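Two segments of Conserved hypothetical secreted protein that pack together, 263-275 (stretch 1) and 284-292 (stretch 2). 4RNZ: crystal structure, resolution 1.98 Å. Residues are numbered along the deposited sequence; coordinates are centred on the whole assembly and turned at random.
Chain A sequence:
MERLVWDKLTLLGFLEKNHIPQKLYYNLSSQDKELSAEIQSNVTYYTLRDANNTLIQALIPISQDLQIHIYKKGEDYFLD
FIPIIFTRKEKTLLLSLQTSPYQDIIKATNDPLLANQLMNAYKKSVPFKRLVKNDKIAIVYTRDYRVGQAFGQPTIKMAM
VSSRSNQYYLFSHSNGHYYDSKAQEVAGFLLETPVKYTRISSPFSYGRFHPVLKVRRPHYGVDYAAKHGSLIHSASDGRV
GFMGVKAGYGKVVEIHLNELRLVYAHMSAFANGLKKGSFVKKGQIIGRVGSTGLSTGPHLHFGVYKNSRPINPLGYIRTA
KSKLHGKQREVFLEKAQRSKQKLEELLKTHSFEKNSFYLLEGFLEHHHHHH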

# COMPACT_ATOMS: atom_id res chain seq x y z
N VAL A 263 1.03 8.33 8.17
CA VAL A 263 1.76 8.11 9.42
C VAL A 263 2.56 9.36 9.79
O VAL A 263 3.28 9.87 8.97
CB VAL A 263 2.73 6.93 9.25
CG1 VAL A 263 3.72 6.81 10.41
CG2 VAL A 263 1.93 5.64 9.07
N TYR A 264 2.44 9.81 11.03
CA TYR A 264 3.11 11.00 11.53
C TYR A 264 3.85 10.64 12.80
O TYR A 264 3.21 10.51 13.84
CB TYR A 264 2.06 12.05 11.88
CG TYR A 264 1.17 12.43 10.74
CD1 TYR A 264 0.07 11.66 10.41
CD2 TYR A 264 1.43 13.57 10.00
CE1 TYR A 264 -0.76 12.01 9.35
CE2 TYR A 264 0.61 13.93 8.95
CZ TYR A 264 -0.49 13.16 8.63
OH TYR A 264 -1.29 13.52 7.58
N ALA A 265 5.17 10.49 12.72
CA ALA A 265 5.94 9.90 13.81
C ALA A 265 7.00 10.82 14.39
O ALA A 265 7.43 11.80 13.77
CB ALA A 265 6.59 8.59 13.35
N HIS A 266 7.44 10.43 15.59
CA HIS A 266 8.40 11.11 16.42
C HIS A 266 7.82 12.33 17.13
O HIS A 266 8.53 13.29 17.38
CB HIS A 266 9.67 11.48 15.64
CG HIS A 266 10.34 10.31 15.00
ND1 HIS A 266 10.91 9.29 15.72
CD2 HIS A 266 10.51 9.99 13.69
CE1 HIS A 266 11.41 8.39 14.89
NE2 HIS A 266 11.17 8.79 13.66
N MET A 267 6.55 12.29 17.47
CA MET A 267 5.90 13.45 18.05
C MET A 267 6.35 13.63 19.51
O MET A 267 6.67 12.65 20.18
CB MET A 267 4.39 13.30 18.00
CG MET A 267 3.81 13.23 16.61
SD MET A 267 2.05 13.57 16.72
CE MET A 267 1.66 13.15 15.03
N SER A 268 6.37 14.88 19.98
CA SER A 268 6.60 15.16 21.40
C SER A 268 5.27 15.12 22.13
O SER A 268 5.24 14.86 23.33
CB SER A 268 7.32 16.49 21.62
OG SER A 268 6.66 17.56 20.98
N ALA A 269 4.17 15.30 21.41
CA ALA A 269 2.84 15.33 22.04
C ALA A 269 1.74 15.23 21.00
O ALA A 269 1.92 15.66 19.85
CB ALA A 269 2.68 16.63 22.83
N PHE A 270 0.60 14.68 21.41
CA PHE A 270 -0.60 14.63 20.58
C PHE A 270 -1.47 15.82 20.92
O PHE A 270 -1.39 16.34 22.03
CB PHE A 270 -1.39 13.35 20.86
CG PHE A 270 -0.56 12.09 20.76
CD1 PHE A 270 -0.00 11.72 19.54
CD2 PHE A 270 -0.37 11.27 21.87
CE1 PHE A 270 0.76 10.56 19.43
CE2 PHE A 270 0.39 10.11 21.78
CZ PHE A 270 0.95 9.76 20.55
N ALA A 271 -2.31 16.25 19.99
CA ALA A 271 -3.25 17.34 20.26
C ALA A 271 -4.26 16.89 21.31
O ALA A 271 -4.78 15.78 21.23
CB ALA A 271 -3.99 17.73 18.99
N ASN A 272 -4.57 17.76 22.26
CA ASN A 272 -5.64 17.52 23.22
C ASN A 272 -6.94 16.98 22.62
O ASN A 272 -7.51 17.57 21.69
CB ASN A 272 -5.96 18.79 24.00
CG ASN A 272 -6.80 18.51 25.25
OD1 ASN A 272 -8.02 18.37 25.17
ND2 ASN A 272 -6.13 18.41 26.39
N GLY A 273 -7.43 15.87 23.14
CA GLY A 273 -8.71 15.35 22.71
C GLY A 273 -8.67 14.50 21.46
O GLY A 273 -9.69 13.90 21.08
N LEU A 274 -7.52 14.43 20.80
CA LEU A 274 -7.39 13.52 19.68
C LEU A 274 -7.40 12.08 20.21
O LEU A 274 -6.71 11.80 21.17
CB LEU A 274 -6.07 13.79 18.95
CG LEU A 274 -5.91 13.06 17.62
CD1 LEU A 274 -6.87 13.63 16.59
CD2 LEU A 274 -4.46 13.16 17.15
N LYS A 275 -8.16 11.18 19.60
CA LYS A 275 -8.07 9.77 19.98
C LYS A 275 -8.39 8.83 18.84
O LYS A 275 -8.98 9.21 17.82
CB LYS A 275 -8.99 9.46 21.17
CG LYS A 275 -10.47 9.49 20.84
CD LYS A 275 -11.35 9.71 22.06
CE LYS A 275 -12.73 10.21 21.62
NZ LYS A 275 -13.74 10.23 22.72
N GLN A 284 -5.92 20.23 10.29
CA GLN A 284 -6.15 20.20 11.72
C GLN A 284 -4.86 19.85 12.44
O GLN A 284 -4.15 18.95 12.00
CB GLN A 284 -7.20 19.15 12.01
CG GLN A 284 -7.59 18.98 13.46
CD GLN A 284 -8.74 18.01 13.57
OE1 GLN A 284 -9.53 17.87 12.66
NE2 GLN A 284 -8.86 17.38 14.69
N ILE A 285 -4.58 20.52 13.56
CA ILE A 285 -3.39 20.22 14.37
C ILE A 285 -3.56 18.84 15.01
O ILE A 285 -4.57 18.59 15.63
CB ILE A 285 -3.17 21.29 15.48
CG1 ILE A 285 -2.86 22.66 14.87
CG2 ILE A 285 -1.99 20.90 16.38
CD1 ILE A 285 -3.06 23.84 15.80
N ILE A 286 -2.58 17.96 14.86
CA ILE A 286 -2.64 16.63 15.46
C ILE A 286 -1.53 16.39 16.49
O ILE A 286 -1.54 15.36 17.17
CB ILE A 286 -2.66 15.52 14.39
CG1 ILE A 286 -1.45 15.61 13.45
CG2 ILE A 286 -3.92 15.62 13.56
CD1 ILE A 286 -1.37 14.43 12.49
N GLY A 287 -0.63 17.35 16.66
CA GLY A 287 0.44 17.21 17.62
C GLY A 287 1.61 18.14 17.36
O GLY A 287 1.48 19.17 16.70
N ARG A 288 2.77 17.75 17.87
CA ARG A 288 3.95 18.56 17.84
C ARG A 288 5.14 17.68 17.59
O ARG A 288 5.20 16.54 18.09
CB ARG A 288 4.14 19.25 19.20
CG ARG A 288 3.14 20.34 19.53
CD ARG A 288 3.47 20.90 20.92
NE ARG A 288 2.64 22.03 21.29
CZ ARG A 288 2.92 23.31 21.02
NH1 ARG A 288 4.02 23.64 20.35
NH2 ARG A 288 2.10 24.25 21.41
N VAL A 289 6.11 18.23 16.88
CA VAL A 289 7.34 17.52 16.56
C VAL A 289 8.14 17.18 17.82
O VAL A 289 8.25 17.99 18.75
CB VAL A 289 8.25 18.38 15.65
CG1 VAL A 289 9.64 17.78 15.50
CG2 VAL A 289 7.61 18.57 14.29
N GLY A 290 8.72 15.98 17.85
CA GLY A 290 9.67 15.61 18.90
C GLY A 290 10.89 14.96 18.30
O GLY A 290 11.16 15.12 17.10
N SER A 291 11.64 14.25 19.13
CA SER A 291 12.58 13.24 18.64
C SER A 291 12.37 11.87 19.32
O SER A 291 13.32 11.09 19.43
CB SER A 291 14.01 13.72 18.83
OG SER A 291 14.34 13.64 20.18
N THR A 292 11.13 11.56 19.73
CA THR A 292 10.82 10.27 20.39
C THR A 292 11.13 9.11 19.45
O THR A 292 11.04 9.26 18.23
CB THR A 292 9.33 10.14 20.90
OG1 THR A 292 8.39 10.50 19.86
CG2 THR A 292 9.08 11.00 22.16
O HOH W 1 7.94 14.59 15.08

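The two stretches run antiparallel, burying 689 Å² between them, and the contact opens at Tyr264, whose ring takes Ile286 CD1 over one face: the methyl lies 3.7 Å from the ring centroid and 11° off its normal, a CH-pi geometry. At His266 the bonding becomes polar. Its ND1 donates to Thr292 O at 2.5 Å with a nearly linear angle of 176°, whereas Gly290 N reaches His266 O at 2.7 Å but at 124°, a weak bond. Met267 pairs with Val289 without hydrogen bonds between them, yet Thr292 OG1 donates to Met267 O at 2.8 Å, and Met267 CE lies 4.2 Å from Ile286 CD1. Ser268 bonds twice: N to Arg288 O and OG to Val289 O, both at 2.8 Å. A one-residue register shift, a beta bulge, separates Met267 from Ala269, whose O accepts from Arg288 N at 3.0 Å. Phe270 then faces Gly287, CA to CA 4.1 Å. The glycine fits closely here, since an ideal CB would lie 2.4 Å from Ala269 O and 2.6 Å from Met267 SD. Ala271 N closes the ladder on Ile286 O (3.1 Å, 157°). A type II turn, with Leu274 N bonded to Ala271 O at 3.1 Å, brings Leu274 CD2 within 4.1 Å of Ile286 CB, an apolar contact.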